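Local coordinates for protein 4-alpha-glucanotransferase (Corynebacterium glutamicum, PDB 5B68) that belongs to the amylomaltase (disproportionating enzyme) family, with a TIM-barrel enzyme domain and an N-terminal beta-sandwich domain, at residues A[242-248]-A[359-363]; A[238-242]-A[323-327]; A[218-222]-A[385-389]; A[328-332]-A[352-357]; A[253-259]-A[299-305]. One frame throughout, in Å; residues are numbered along the deposited sequence.

Contact 1 (A[242-248]-A[359-363]); sequences FINPIYI and LQWLC
This contact packs a loop of the TIM-barrel domain, which follows barrel strand 215-218, against helix 349-376. The loop contains an Asx turn and a short 3-10 segment, 245-247; segment 359-363 is regular alpha helix. The nearest CA pairs are Pro245-Leu359 and Ile248-Cys363, both 6.3 Å apart. Phe242 is extended, with phi/psi of -82/166°, and its CB lies 3.3 Å from Gln360 OE1. Ile243 is also extended (-110/146°). Its N donates to Gln360 OE1 at 2.9 Å, and its O accepts from Gln360 NE2 at 2.8 Å. One side-chain amide thus satisfies both backbone groups of one residue. Gln360 bends back, with chi1 and chi2 both m. Ile243 CG2 also lies 3.8 Å from Cys363 CB. Asn244 points away from the helix, and its OD1 accepts from Ile246 N at 3.0 Å, closing the Asx turn. Pro245 sets CB 4.0 Å from Leu359 CD1 and CA 3.7 Å from Cys363 SG. Ile246 points away from helix 349-376 and packs on helix 286-301, whose Lys293 NZ hydrogen-bonds the O atoms of Ile246 and Ile248. Ile248 (m, t) sets CD1 4.0 Å from Leu362 CB and CG1 4.0 Å from Cys363 SG.

Contact 2 (A[238-242]-A[323-327]); sequences TTRRF and GLIDF
Segment 323-327 is one stretch of alpha helix, with Phe327 N bonded to Gly323 O at 3.0 Å. It faces an irregular loop, 238-242, in which Thr239 OG1 accepts from Arg241 N at 3.1 Å to form an ST turn. The nearest CA pairs are Phe242-Phe327 at 7.9 Å and Arg241-Gly323 at 9.0 Å. Gly323 comes first. Arg241, with chi1 to chi3 all t, extends to it and sets NH2 3.7 Å from Gly323 CA. A CB on Gly323 would clash with that nitrogen. A water joins the two, 2.9 Å from Arg241 NH2 and 2.8 Å from Gly323 N, and accepts from both. Arg241 also forms a salt bridge with Glu320, one turn earlier on the helix. Leu324 (t, p) meets the Phe242 ring, CD1 to Phe242 CE1 at 3.6 Å. Phe327 (chi1 t) stacks on Phe242 (chi1 m) in an offset pair, centroids 4.7 Å apart and planes at 19°. This Phe-Phe stack holds the loop after barrel strand 215-218 of the TIM-barrel domain on helix 307-338. Phe242 CB adds a CH-pi contact over the Phe327 ring, 4.0 Å from its centroid. Phe327 CE1 reaches Thr239 CG2 at 3.8 Å. The aromatic pair is covered by Gln360 of helix 349-376, while Thr238 and Thr239 tie the loop to Ala396 and Asp397 at helix 396-400.

Contact 3 (A[218-222]-A[385-389]); sequences INPMH and ADLAV
This is a buried, largely water-bridged contact between neighbouring elements of the TIM barrel, the chain leaving strand 215-218 and the C-terminal end of parallel strand 382-387. In TIM barrels the C-terminal ends of the strands form the face that carries the active site. Segment 385-389 is strand to Leu387 and loop beyond. The nearest CA pairs are Pro220-Asp386 at 4.7 Å and Ile218-Ala385 at 5.8 Å. Three waters fill the gap. One donates to Ile218 O (2.8 Å) and Asp386 OD2 (2.7 Å). The second donates to Asn219 O (2.8 Å) and accepts from Asp386 N (3.1 Å). The third accepts from Met221 N (2.9 Å) and donates to Asp386 O (2.8 Å). Asp386 (chi1 t) points toward the loop, with CB 3.2 Å from Ile218 O; its OD2 also bonds Tyr235 OH. Pro220 CA makes a CA-H...O contact with Asp386 O at 3.3 Å. The direct hydrogen bond runs from Ala388 N to His222 NE2, at 3.2 Å. His222 CE1 (chi1 m) lies 3.7 Å from Leu387 CD1. Ile218 pairs by backbone with Met384, and Ala385 and Leu387 pair with Arg458 in strand 456-459. Leu387 packs on helix 441-452, and Ile218 on helix 198-209.

Contact 4 (A[328-332]-A[352-357]); sequences ATWCA and LTMFYM
Cys331 lays its CB over the face of the Tyr356 ring, 3.5 Å from the ring centroid and only 13° off the normal. This CH-pi contact is joined by an oblique sulfur-aromatic one, Cys331 SG lying 4.6 Å from the same centroid. Chi1 is m for both residues. Tyr356 OH bonds Glu335, one turn further along the helix of Cys331. The two alpha-helical segments lie on consecutive helices, 307-338 and 349-376, in the insertion between barrel strands 215-218 and 382-387 of the TIM-barrel domain. The axes of segments 328-332 and 352-357 approach to 7.8 Å, with 123° between their N-to-C directions. Small residues allow this closeness. The nearest CA pairs are Ala328-Tyr356 and Thr329-Thr353 at 4.9 Å and Ala332-Leu352 at 5.3 Å. Ala328 CB fits against Thr353 O at 3.4 Å, Met357 CG at 3.5 Å and Tyr356 CB at 3.8 Å. Thr329 OG1 meets Thr353 CG2 at 3.5 Å, and bonds Ile325 O of its own helix. Ala332 CB rests 3.7 Å from Leu352 CB.

Contact 5 (A[253-259]-A[299-305]); sequences IPEFNQL and AIFEMPR
Ile300, Met303 and Glu255 bury the most surface here. Segment 253-259 turns through a 3-10 segment, 254-258, against the C-terminal end of helix 286-301 and the extended residues 303-305. This is the helical part of the TIM-barrel domain between strands 215-218 and 382-387, far from the barrel. The nearest CA pairs are Phe256-Ile300 at 5.8 Å and Glu255-Met303 at 6.3 Å. Ile300 (m, t) is the apolar centre. Its CD1 lies 3.8 Å from Ile253 CD1 and 4.0 Å from Phe256 CD1; its CG1 is 3.8 Å from Leu259 CD1. Met303 (m, m) packs against the 3-10 turn, with SD 3.4 Å from Gln258 O and CE 3.7 Å from Leu259 CD2. Glu255 (m, p) sets CB 3.8 Å from Ile300 CG2. A water accepts from Arg305 NH1 at 3.1 Å and bonds Glu255 OE1 weakly at 2.8 Å. Glu255 forms a salt bridge with Arg309, and Arg305 with Glu310, both on helix 307-338. Phe256 and Leu259 also pack on helix 261-277, and Arg305 on Trp358 and Trp361 of helix 349-376.

Contact 3 closes, at the barrel, the long excursion between strands 215-218 and 382-387; the other four lie within it. Contacts 1 and 2 share Phe242, and their centres are about 11 Å apart. Contact 4 joins the two helices they use, its centre about 10 Å from that of contact 2 and about 12 Å from that of contact 1. Contact 5 lies outermost, its centre about 29 Å from that of contact 3, but Leu362 CD1 of contact 1 meets its Ile253 CD1 at 3.9 Å. Arg240 NH2 probably bonds Ala388 O at 2.8 Å, linking contacts 2 and 3. A bound BTB molecule, probably from the crystallisation liquor, lies about 5 Å from the Ala388 side chain.

Contact 1 (A[242-248]-A[359-363])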
# COMPACT_ATOMS: atom_id res chain seq x y z
N PHE A 242 6.39 -5.87 -7.85
CA PHE A 242 7.32 -6.93 -7.56
C PHE A 242 7.84 -6.94 -6.14
O PHE A 242 7.65 -5.99 -5.42
CB PHE A 242 8.41 -6.95 -8.61
CG PHE A 242 7.86 -7.10 -9.98
CD1 PHE A 242 7.45 -8.33 -10.41
CD2 PHE A 242 7.68 -6.01 -10.78
CE1 PHE A 242 6.90 -8.47 -11.65
CE2 PHE A 242 7.13 -6.15 -12.02
CZ PHE A 242 6.75 -7.38 -12.46
N ILE A 243 8.45 -8.04 -5.75
CA ILE A 243 8.72 -8.36 -4.34
C ILE A 243 10.20 -8.27 -4.02
O ILE A 243 11.04 -8.61 -4.87
CB ILE A 243 8.26 -9.78 -4.05
CG1 ILE A 243 6.79 -10.02 -4.45
CG2 ILE A 243 8.51 -10.19 -2.59
CD1 ILE A 243 5.79 -9.16 -3.75
N ASN A 244 10.53 -7.84 -2.79
CA ASN A 244 11.93 -7.61 -2.39
C ASN A 244 12.60 -9.00 -2.19
O ASN A 244 12.26 -9.73 -1.30
CB ASN A 244 11.99 -6.80 -1.10
CG ASN A 244 13.35 -6.25 -0.83
OD1 ASN A 244 14.33 -6.82 -1.28
ND2 ASN A 244 13.44 -5.14 -0.11
N PRO A 245 13.57 -9.37 -3.05
CA PRO A 245 14.29 -10.60 -2.85
C PRO A 245 15.15 -10.71 -1.58
O PRO A 245 15.56 -11.81 -1.30
CB PRO A 245 15.16 -10.74 -4.15
CG PRO A 245 14.59 -9.71 -5.09
CD PRO A 245 14.14 -8.59 -4.18
N ILE A 246 15.31 -9.64 -0.81
CA ILE A 246 16.00 -9.71 0.48
C ILE A 246 15.40 -10.69 1.46
O ILE A 246 16.10 -11.18 2.37
CB ILE A 246 16.13 -8.37 1.12
CG1 ILE A 246 17.38 -8.34 2.04
CG2 ILE A 246 14.86 -7.88 1.83
CD1 ILE A 246 17.57 -6.97 2.63
N TYR A 247 14.13 -11.00 1.23
CA TYR A 247 13.36 -11.90 2.07
C TYR A 247 13.48 -13.39 1.72
O TYR A 247 12.98 -14.21 2.44
CB TYR A 247 11.89 -11.49 2.08
CG TYR A 247 11.59 -10.15 2.71
CD1 TYR A 247 11.75 -9.94 4.07
CD2 TYR A 247 11.11 -9.10 1.95
CE1 TYR A 247 11.47 -8.73 4.64
CE2 TYR A 247 10.83 -7.90 2.52
CZ TYR A 247 11.01 -7.71 3.86
OH TYR A 247 10.70 -6.51 4.40
N ILE A 248 14.12 -13.72 0.61
CA ILE A 248 14.31 -15.07 0.26
C ILE A 248 15.16 -15.79 1.32
O ILE A 248 16.22 -15.24 1.74
CB ILE A 248 15.02 -15.19 -1.08
CG1 ILE A 248 14.12 -14.68 -2.23
CG2 ILE A 248 15.40 -16.62 -1.34
CD1 ILE A 248 14.88 -14.56 -3.55
N LEU A 359 14.55 -14.51 -9.47
CA LEU A 359 14.33 -14.04 -8.07
C LEU A 359 12.84 -13.78 -7.77
O LEU A 359 12.38 -14.13 -6.70
CB LEU A 359 15.05 -12.75 -7.79
CG LEU A 359 16.58 -12.87 -7.80
CD1 LEU A 359 17.27 -11.57 -7.41
CD2 LEU A 359 17.05 -14.02 -6.93
N GLN A 360 12.10 -13.18 -8.72
CA GLN A 360 10.65 -13.02 -8.52
C GLN A 360 9.93 -14.32 -8.41
O GLN A 360 8.97 -14.41 -7.63
CB GLN A 360 10.07 -12.08 -9.59
CG GLN A 360 10.61 -10.69 -9.50
CD GLN A 360 10.30 -10.09 -8.17
OE1 GLN A 360 9.13 -10.06 -7.75
NE2 GLN A 360 11.31 -9.58 -7.50
N TRP A 361 10.31 -15.34 -9.18
CA TRP A 361 9.67 -16.65 -9.13
C TRP A 361 9.90 -17.29 -7.72
O TRP A 361 8.96 -17.84 -7.10
CB TRP A 361 10.22 -17.58 -10.27
CG TRP A 361 9.77 -18.96 -10.19
CD1 TRP A 361 8.47 -19.43 -10.25
CD2 TRP A 361 10.60 -20.12 -10.07
NE1 TRP A 361 8.45 -20.78 -10.15
CE2 TRP A 361 9.75 -21.24 -10.11
CE3 TRP A 361 11.99 -20.30 -9.97
CZ2 TRP A 361 10.24 -22.55 -9.98
CZ3 TRP A 361 12.47 -21.60 -9.92
CH2 TRP A 361 11.60 -22.69 -9.87
N LEU A 362 11.11 -17.10 -7.18
CA LEU A 362 11.45 -17.61 -5.87
C LEU A 362 10.59 -16.88 -4.83
O LEU A 362 10.10 -17.54 -3.87
CB LEU A 362 12.92 -17.37 -5.53
CG LEU A 362 13.90 -18.17 -6.47
CD1 LEU A 362 15.26 -17.77 -6.01
CD2 LEU A 362 13.77 -19.67 -6.47
N CYS A 363 10.49 -15.57 -4.97
CA CYS A 363 9.68 -14.77 -4.00
C CYS A 363 8.24 -15.29 -4.08
O CYS A 363 7.55 -15.49 -3.05
CB CYS A 363 9.71 -13.30 -4.33
SG CYS A 363 11.23 -12.46 -3.96

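Contact 2 (A[238-242]-A[323-327])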
# COMPACT_ATOMS: atom_id res chain seq x y z
N THR A 238 10.82 0.51 -4.94
CA THR A 238 11.14 0.84 -6.37
C THR A 238 9.98 0.48 -7.28
O THR A 238 9.85 1.02 -8.40
CB THR A 238 12.49 0.17 -6.82
OG1 THR A 238 13.13 0.98 -7.84
CG2 THR A 238 12.29 -1.19 -7.30
N THR A 239 9.07 -0.35 -6.80
CA THR A 239 7.91 -0.80 -7.57
C THR A 239 6.88 -1.12 -6.48
O THR A 239 7.28 -1.36 -5.31
CB THR A 239 8.23 -2.06 -8.41
OG1 THR A 239 7.07 -2.57 -9.10
CG2 THR A 239 8.89 -3.25 -7.59
N ARG A 240 5.60 -1.12 -6.81
CA ARG A 240 4.60 -1.67 -5.93
C ARG A 240 4.08 -3.05 -6.42
O ARG A 240 3.15 -3.66 -5.85
CB ARG A 240 3.45 -0.69 -5.76
CG ARG A 240 3.92 0.52 -5.02
CD ARG A 240 2.80 1.39 -4.59
NE ARG A 240 1.99 1.91 -5.71
CZ ARG A 240 0.72 2.27 -5.58
NH1 ARG A 240 0.08 2.79 -6.65
NH2 ARG A 240 0.07 2.13 -4.40
N ARG A 241 4.67 -3.57 -7.47
CA ARG A 241 4.22 -4.83 -8.00
C ARG A 241 5.11 -5.98 -7.54
O ARG A 241 4.65 -6.93 -6.99
CB ARG A 241 4.23 -4.80 -9.50
CG ARG A 241 3.74 -6.07 -10.16
CD ARG A 241 3.51 -6.01 -11.65
NE ARG A 241 3.34 -7.33 -12.16
CZ ARG A 241 3.24 -7.63 -13.46
NH1 ARG A 241 3.23 -8.90 -13.81
NH2 ARG A 241 3.19 -6.66 -14.42
N PHE A 242 6.39 -5.87 -7.85
CA PHE A 242 7.32 -6.93 -7.56
C PHE A 242 7.84 -6.94 -6.14
O PHE A 242 7.65 -5.99 -5.42
CB PHE A 242 8.41 -6.95 -8.61
CG PHE A 242 7.86 -7.10 -9.98
CD1 PHE A 242 7.45 -8.33 -10.41
CD2 PHE A 242 7.68 -6.01 -10.78
CE1 PHE A 242 6.90 -8.47 -11.65
CE2 PHE A 242 7.13 -6.15 -12.02
CZ PHE A 242 6.75 -7.38 -12.46
N GLY A 323 5.56 -6.89 -17.93
CA GLY A 323 5.98 -6.07 -16.79
C GLY A 323 7.12 -6.77 -16.05
O GLY A 323 7.95 -6.08 -15.47
N LEU A 324 7.09 -8.09 -15.95
CA LEU A 324 8.22 -8.87 -15.29
C LEU A 324 9.53 -8.62 -16.02
O LEU A 324 10.56 -8.29 -15.44
CB LEU A 324 7.93 -10.36 -15.21
CG LEU A 324 9.07 -11.17 -14.57
CD1 LEU A 324 9.42 -10.59 -13.17
CD2 LEU A 324 8.67 -12.58 -14.55
N ILE A 325 9.48 -8.78 -17.33
CA ILE A 325 10.70 -8.58 -18.14
C ILE A 325 11.20 -7.17 -18.02
O ILE A 325 12.39 -6.99 -17.87
CB ILE A 325 10.38 -8.86 -19.62
CG1 ILE A 325 10.02 -10.31 -19.78
CG2 ILE A 325 11.58 -8.46 -20.50
CD1 ILE A 325 9.38 -10.67 -21.11
N ASP A 326 10.29 -6.15 -18.01
CA ASP A 326 10.68 -4.76 -17.84
C ASP A 326 11.36 -4.46 -16.50
O ASP A 326 12.38 -3.76 -16.42
CB ASP A 326 9.49 -3.78 -18.01
CG ASP A 326 8.88 -3.79 -19.43
OD1 ASP A 326 9.51 -4.27 -20.38
OD2 ASP A 326 7.73 -3.33 -19.53
N PHE A 327 10.75 -4.97 -15.41
CA PHE A 327 11.30 -4.79 -14.08
C PHE A 327 12.75 -5.43 -14.03
O PHE A 327 13.69 -4.82 -13.55
CB PHE A 327 10.43 -5.50 -13.05
CG PHE A 327 11.07 -5.57 -11.69
CD1 PHE A 327 11.19 -4.43 -10.97
CD2 PHE A 327 11.54 -6.77 -11.17
CE1 PHE A 327 11.77 -4.46 -9.71
CE2 PHE A 327 12.11 -6.80 -9.93
CZ PHE A 327 12.25 -5.65 -9.22
O HOH W 1 2.88 -7.38 -17.26

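Contact 3 (A[218-222]-A[385-389])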
# COMPACT_ATOMS: atom_id res chain seq x y z
N ILE A 218 1.39 -7.71 7.86
CA ILE A 218 2.77 -7.37 7.76
C ILE A 218 3.02 -6.03 7.04
O ILE A 218 2.12 -5.36 6.52
CB ILE A 218 3.61 -8.51 7.14
CG1 ILE A 218 3.15 -8.79 5.69
CG2 ILE A 218 3.50 -9.76 8.01
CD1 ILE A 218 4.03 -9.72 4.93
N ASN A 219 4.26 -5.59 7.12
CA ASN A 219 4.72 -4.45 6.34
C ASN A 219 4.69 -4.74 4.86
O ASN A 219 4.70 -5.89 4.46
CB ASN A 219 6.17 -4.08 6.72
CG ASN A 219 7.11 -5.28 6.59
OD1 ASN A 219 7.87 -5.46 5.58
ND2 ASN A 219 7.06 -6.13 7.54
N PRO A 220 4.72 -3.65 4.03
CA PRO A 220 4.86 -3.84 2.61
C PRO A 220 6.12 -4.64 2.32
O PRO A 220 7.16 -4.48 3.00
CB PRO A 220 5.00 -2.38 2.07
CG PRO A 220 4.37 -1.49 3.11
CD PRO A 220 4.63 -2.22 4.40
N MET A 221 6.03 -5.46 1.30
CA MET A 221 7.15 -6.33 0.89
C MET A 221 7.64 -6.08 -0.56
O MET A 221 8.26 -6.95 -1.22
CB MET A 221 6.65 -7.75 0.99
CG MET A 221 6.07 -8.14 2.36
SD MET A 221 7.41 -8.32 3.55
CE MET A 221 7.93 -9.97 3.09
N HIS A 222 7.33 -4.89 -1.03
CA HIS A 222 7.64 -4.49 -2.39
C HIS A 222 9.17 -4.39 -2.60
O HIS A 222 9.94 -4.00 -1.71
CB HIS A 222 7.09 -3.11 -2.72
CG HIS A 222 5.68 -2.85 -2.32
ND1 HIS A 222 4.63 -3.56 -2.84
CD2 HIS A 222 5.14 -1.89 -1.53
CE1 HIS A 222 3.50 -3.07 -2.36
NE2 HIS A 222 3.79 -2.09 -1.52
N ALA A 385 -1.35 -8.46 3.43
CA ALA A 385 -0.35 -7.61 2.86
C ALA A 385 -0.68 -6.12 3.06
O ALA A 385 -1.83 -5.73 3.36
CB ALA A 385 -0.22 -7.99 1.37
N ASP A 386 0.34 -5.28 2.97
CA ASP A 386 0.21 -3.83 3.09
C ASP A 386 0.72 -3.21 1.78
O ASP A 386 1.80 -3.56 1.35
CB ASP A 386 1.03 -3.32 4.29
CG ASP A 386 0.79 -1.85 4.65
OD1 ASP A 386 0.24 -1.03 3.90
OD2 ASP A 386 1.26 -1.46 5.70
N LEU A 387 -0.03 -2.26 1.22
CA LEU A 387 0.30 -1.59 -0.08
C LEU A 387 0.75 -0.20 0.24
O LEU A 387 -0.03 0.62 0.73
CB LEU A 387 -0.92 -1.56 -0.96
CG LEU A 387 -0.84 -0.86 -2.34
CD1 LEU A 387 0.27 -1.47 -3.20
CD2 LEU A 387 -2.21 -0.94 -2.98
N ALA A 388 2.03 0.09 -0.02
CA ALA A 388 2.53 1.40 0.09
C ALA A 388 1.76 2.37 -0.88
O ALA A 388 1.18 1.90 -1.88
CB ALA A 388 4.02 1.33 -0.25
N VAL A 389 1.79 3.66 -0.62
CA VAL A 389 1.11 4.66 -1.45
C VAL A 389 1.79 4.87 -2.82
O VAL A 389 1.15 5.27 -3.78
CB VAL A 389 1.09 6.10 -0.82
CG1 VAL A 389 -0.05 6.87 -1.50
CG2 VAL A 389 0.85 6.06 0.64
O HOH W 2 1.25 -3.05 7.82
O HOH W 3 2.87 -6.98 2.57
O HOH W 4 3.36 -5.59 0.11

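Contact 4 (A[328-332]-A[352-357])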
# COMPACT_ATOMS: atom_id res chain seq x y z
N ALA A 328 12.83 -6.64 -14.49
CA ALA A 328 14.07 -7.45 -14.43
C ALA A 328 15.17 -6.81 -15.31
O ALA A 328 16.32 -6.81 -14.94
CB ALA A 328 13.80 -8.85 -14.86
N THR A 329 14.77 -6.24 -16.43
CA THR A 329 15.72 -5.57 -17.33
C THR A 329 16.25 -4.31 -16.67
O THR A 329 17.43 -4.02 -16.72
CB THR A 329 15.09 -5.24 -18.68
OG1 THR A 329 14.61 -6.44 -19.29
CG2 THR A 329 16.08 -4.49 -19.57
N TRP A 330 15.38 -3.54 -16.01
CA TRP A 330 15.76 -2.40 -15.24
C TRP A 330 16.76 -2.82 -14.15
O TRP A 330 17.76 -2.12 -13.95
CB TRP A 330 14.54 -1.67 -14.61
CG TRP A 330 14.88 -0.52 -13.74
CD1 TRP A 330 14.96 0.78 -14.09
CD2 TRP A 330 15.19 -0.58 -12.33
NE1 TRP A 330 15.34 1.54 -12.99
CE2 TRP A 330 15.49 0.72 -11.91
CE3 TRP A 330 15.23 -1.62 -11.39
CZ2 TRP A 330 15.85 1.03 -10.59
CZ3 TRP A 330 15.60 -1.30 -10.04
CH2 TRP A 330 15.89 -0.01 -9.68
N CYS A 331 16.49 -3.92 -13.45
CA CYS A 331 17.47 -4.41 -12.44
C CYS A 331 18.85 -4.72 -13.06
O CYS A 331 19.84 -4.35 -12.53
CB CYS A 331 17.01 -5.66 -11.77
SG CYS A 331 15.49 -5.32 -10.75
N ALA A 332 18.83 -5.40 -14.19
CA ALA A 332 20.08 -5.72 -14.93
C ALA A 332 20.82 -4.45 -15.29
O ALA A 332 22.05 -4.31 -15.03
CB ALA A 332 19.71 -6.56 -16.15
N LEU A 352 21.41 -11.68 -17.05
CA LEU A 352 21.13 -10.88 -15.85
C LEU A 352 19.63 -10.64 -15.72
O LEU A 352 19.09 -10.71 -14.62
CB LEU A 352 21.83 -9.53 -15.87
CG LEU A 352 23.27 -9.42 -15.43
CD1 LEU A 352 23.71 -8.00 -15.61
CD2 LEU A 352 23.39 -9.86 -13.94
N THR A 353 18.97 -10.33 -16.85
CA THR A 353 17.50 -10.15 -16.84
C THR A 353 16.82 -11.42 -16.34
O THR A 353 15.90 -11.40 -15.48
CB THR A 353 17.00 -9.70 -18.25
OG1 THR A 353 17.51 -8.40 -18.57
CG2 THR A 353 15.47 -9.70 -18.29
N MET A 354 17.28 -12.55 -16.82
CA MET A 354 16.70 -13.82 -16.46
C MET A 354 16.85 -14.11 -14.96
O MET A 354 15.96 -14.68 -14.35
CB MET A 354 17.31 -14.93 -17.27
CG MET A 354 16.66 -16.27 -17.04
SD MET A 354 14.91 -16.41 -17.42
CE MET A 354 14.95 -16.53 -19.21
N PHE A 355 18.04 -13.76 -14.43
CA PHE A 355 18.33 -13.89 -12.99
C PHE A 355 17.33 -13.07 -12.17
O PHE A 355 16.81 -13.60 -11.18
CB PHE A 355 19.72 -13.39 -12.70
CG PHE A 355 20.03 -13.29 -11.22
CD1 PHE A 355 20.30 -14.45 -10.49
CD2 PHE A 355 20.11 -12.05 -10.62
CE1 PHE A 355 20.61 -14.34 -9.13
CE2 PHE A 355 20.44 -11.95 -9.29
CZ PHE A 355 20.68 -13.12 -8.56
N TYR A 356 17.04 -11.85 -12.60
CA TYR A 356 16.06 -11.04 -11.81
C TYR A 356 14.65 -11.55 -11.96
O TYR A 356 13.83 -11.47 -11.00
CB TYR A 356 16.24 -9.56 -12.07
CG TYR A 356 17.53 -9.03 -11.55
CD1 TYR A 356 17.71 -8.85 -10.18
CD2 TYR A 356 18.63 -8.73 -12.41
CE1 TYR A 356 18.89 -8.39 -9.65
CE2 TYR A 356 19.82 -8.24 -11.89
CZ TYR A 356 19.94 -8.07 -10.49
OH TYR A 356 21.09 -7.57 -9.92
N MET A 357 14.34 -12.15 -13.09
CA MET A 357 13.04 -12.84 -13.26
C MET A 357 12.92 -14.01 -12.31
O MET A 357 11.88 -14.24 -11.60
CB MET A 357 12.82 -13.25 -14.72
CG MET A 357 12.73 -12.04 -15.64
SD MET A 357 12.74 -12.57 -17.41
CE MET A 357 11.10 -13.19 -17.50

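Contact 5 (A[253-259]-A[299-305])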
# COMPACT_ATOMS: atom_id res chain seq x y z
N ILE A 253 15.47 -22.95 -1.06
CA ILE A 253 15.31 -23.11 -2.49
C ILE A 253 15.64 -24.59 -2.84
O ILE A 253 16.72 -25.06 -2.48
CB ILE A 253 16.22 -22.15 -3.28
CG1 ILE A 253 16.03 -20.66 -2.92
CG2 ILE A 253 16.00 -22.38 -4.78
CD1 ILE A 253 17.19 -19.74 -3.30
N PRO A 254 14.77 -25.32 -3.54
CA PRO A 254 15.11 -26.73 -3.78
C PRO A 254 16.49 -26.94 -4.44
O PRO A 254 17.19 -27.87 -4.07
CB PRO A 254 14.00 -27.20 -4.73
CG PRO A 254 12.81 -26.42 -4.25
CD PRO A 254 13.36 -25.05 -3.93
N GLU A 255 16.90 -26.03 -5.32
CA GLU A 255 18.17 -26.20 -6.05
C GLU A 255 19.39 -25.90 -5.16
O GLU A 255 20.54 -26.23 -5.54
CB GLU A 255 18.22 -25.35 -7.33
CG GLU A 255 17.33 -25.83 -8.49
CD GLU A 255 15.85 -25.62 -8.21
OE1 GLU A 255 15.54 -24.61 -7.52
OE2 GLU A 255 14.99 -26.44 -8.61
N PHE A 256 19.19 -25.27 -3.99
CA PHE A 256 20.24 -25.05 -3.00
C PHE A 256 20.99 -26.36 -2.70
O PHE A 256 22.24 -26.39 -2.58
CB PHE A 256 19.66 -24.54 -1.68
CG PHE A 256 20.67 -24.40 -0.57
CD1 PHE A 256 21.42 -23.26 -0.46
CD2 PHE A 256 20.85 -25.42 0.35
CE1 PHE A 256 22.36 -23.13 0.54
CE2 PHE A 256 21.79 -25.29 1.36
CZ PHE A 256 22.55 -24.15 1.45
N ASN A 257 20.20 -27.42 -2.65
CA ASN A 257 20.71 -28.72 -2.28
C ASN A 257 21.57 -29.36 -3.35
O ASN A 257 22.20 -30.36 -3.07
CB ASN A 257 19.53 -29.62 -1.91
CG ASN A 257 18.71 -29.00 -0.78
OD1 ASN A 257 19.26 -28.72 0.27
ND2 ASN A 257 17.43 -28.67 -1.05
N GLN A 258 21.61 -28.77 -4.55
CA GLN A 258 22.49 -29.23 -5.61
C GLN A 258 23.83 -28.57 -5.54
O GLN A 258 24.74 -28.95 -6.28
CB GLN A 258 21.83 -28.97 -7.00
CG GLN A 258 20.60 -29.85 -7.29
CD GLN A 258 19.74 -29.31 -8.44
OE1 GLN A 258 20.28 -28.82 -9.45
NE2 GLN A 258 18.40 -29.40 -8.32
N LEU A 259 24.03 -27.59 -4.69
CA LEU A 259 25.33 -26.97 -4.59
C LEU A 259 26.27 -28.00 -3.96
O LEU A 259 25.83 -28.90 -3.19
CB LEU A 259 25.32 -25.71 -3.75
CG LEU A 259 24.55 -24.47 -4.29
CD1 LEU A 259 24.67 -23.29 -3.34
CD2 LEU A 259 25.05 -24.05 -5.69
N ALA A 299 25.05 -18.11 -7.28
CA ALA A 299 25.47 -19.51 -7.38
C ALA A 299 24.34 -20.51 -7.59
O ALA A 299 24.44 -21.45 -8.37
CB ALA A 299 26.33 -19.89 -6.17
N ILE A 300 23.20 -20.34 -6.91
CA ILE A 300 22.17 -21.36 -7.09
C ILE A 300 21.55 -21.24 -8.48
O ILE A 300 20.97 -22.21 -9.00
CB ILE A 300 21.05 -21.17 -6.03
CG1 ILE A 300 21.61 -21.40 -4.60
CG2 ILE A 300 19.86 -22.09 -6.29
CD1 ILE A 300 20.80 -20.76 -3.50
N PHE A 301 21.60 -20.02 -9.05
CA PHE A 301 21.00 -19.76 -10.37
C PHE A 301 21.62 -20.66 -11.44
O PHE A 301 20.93 -21.06 -12.42
CB PHE A 301 21.16 -18.32 -10.75
CG PHE A 301 20.56 -17.95 -12.11
CD1 PHE A 301 19.19 -18.10 -12.35
CD2 PHE A 301 21.37 -17.41 -13.12
CE1 PHE A 301 18.65 -17.73 -13.57
CE2 PHE A 301 20.82 -17.02 -14.35
CZ PHE A 301 19.47 -17.17 -14.57
N GLU A 302 22.90 -20.99 -11.24
CA GLU A 302 23.61 -21.95 -12.14
C GLU A 302 23.13 -23.38 -12.09
O GLU A 302 23.45 -24.17 -12.98
CB GLU A 302 25.11 -21.96 -11.85
CG GLU A 302 25.85 -20.66 -12.05
CD GLU A 302 25.75 -20.08 -13.46
OE1 GLU A 302 25.51 -18.85 -13.57
OE2 GLU A 302 25.90 -20.83 -14.46
N MET A 303 22.42 -23.78 -11.04
CA MET A 303 22.03 -25.18 -10.89
C MET A 303 20.91 -25.50 -11.82
O MET A 303 20.03 -24.67 -12.02
CB MET A 303 21.54 -25.47 -9.47
CG MET A 303 22.57 -25.30 -8.38
SD MET A 303 23.96 -26.50 -8.56
CE MET A 303 25.16 -25.33 -9.16
N PRO A 304 20.92 -26.71 -12.39
CA PRO A 304 19.91 -27.09 -13.36
C PRO A 304 18.65 -27.52 -12.68
O PRO A 304 18.70 -28.20 -11.64
CB PRO A 304 20.56 -28.27 -14.12
CG PRO A 304 21.50 -28.86 -13.12
CD PRO A 304 22.03 -27.69 -12.34
N ARG A 305 17.52 -27.14 -13.25
CA ARG A 305 16.23 -27.49 -12.68
C ARG A 305 15.71 -28.77 -13.25
O ARG A 305 15.96 -29.09 -14.40
CB ARG A 305 15.21 -26.36 -12.95
CG ARG A 305 15.29 -25.21 -11.95
CD ARG A 305 14.20 -24.17 -12.24
NE ARG A 305 14.53 -23.56 -13.50
CZ ARG A 305 15.52 -22.69 -13.70
NH1 ARG A 305 16.23 -22.21 -12.70
NH2 ARG A 305 15.75 -22.25 -14.93
O HOH W 5 16.06 -22.84 -9.64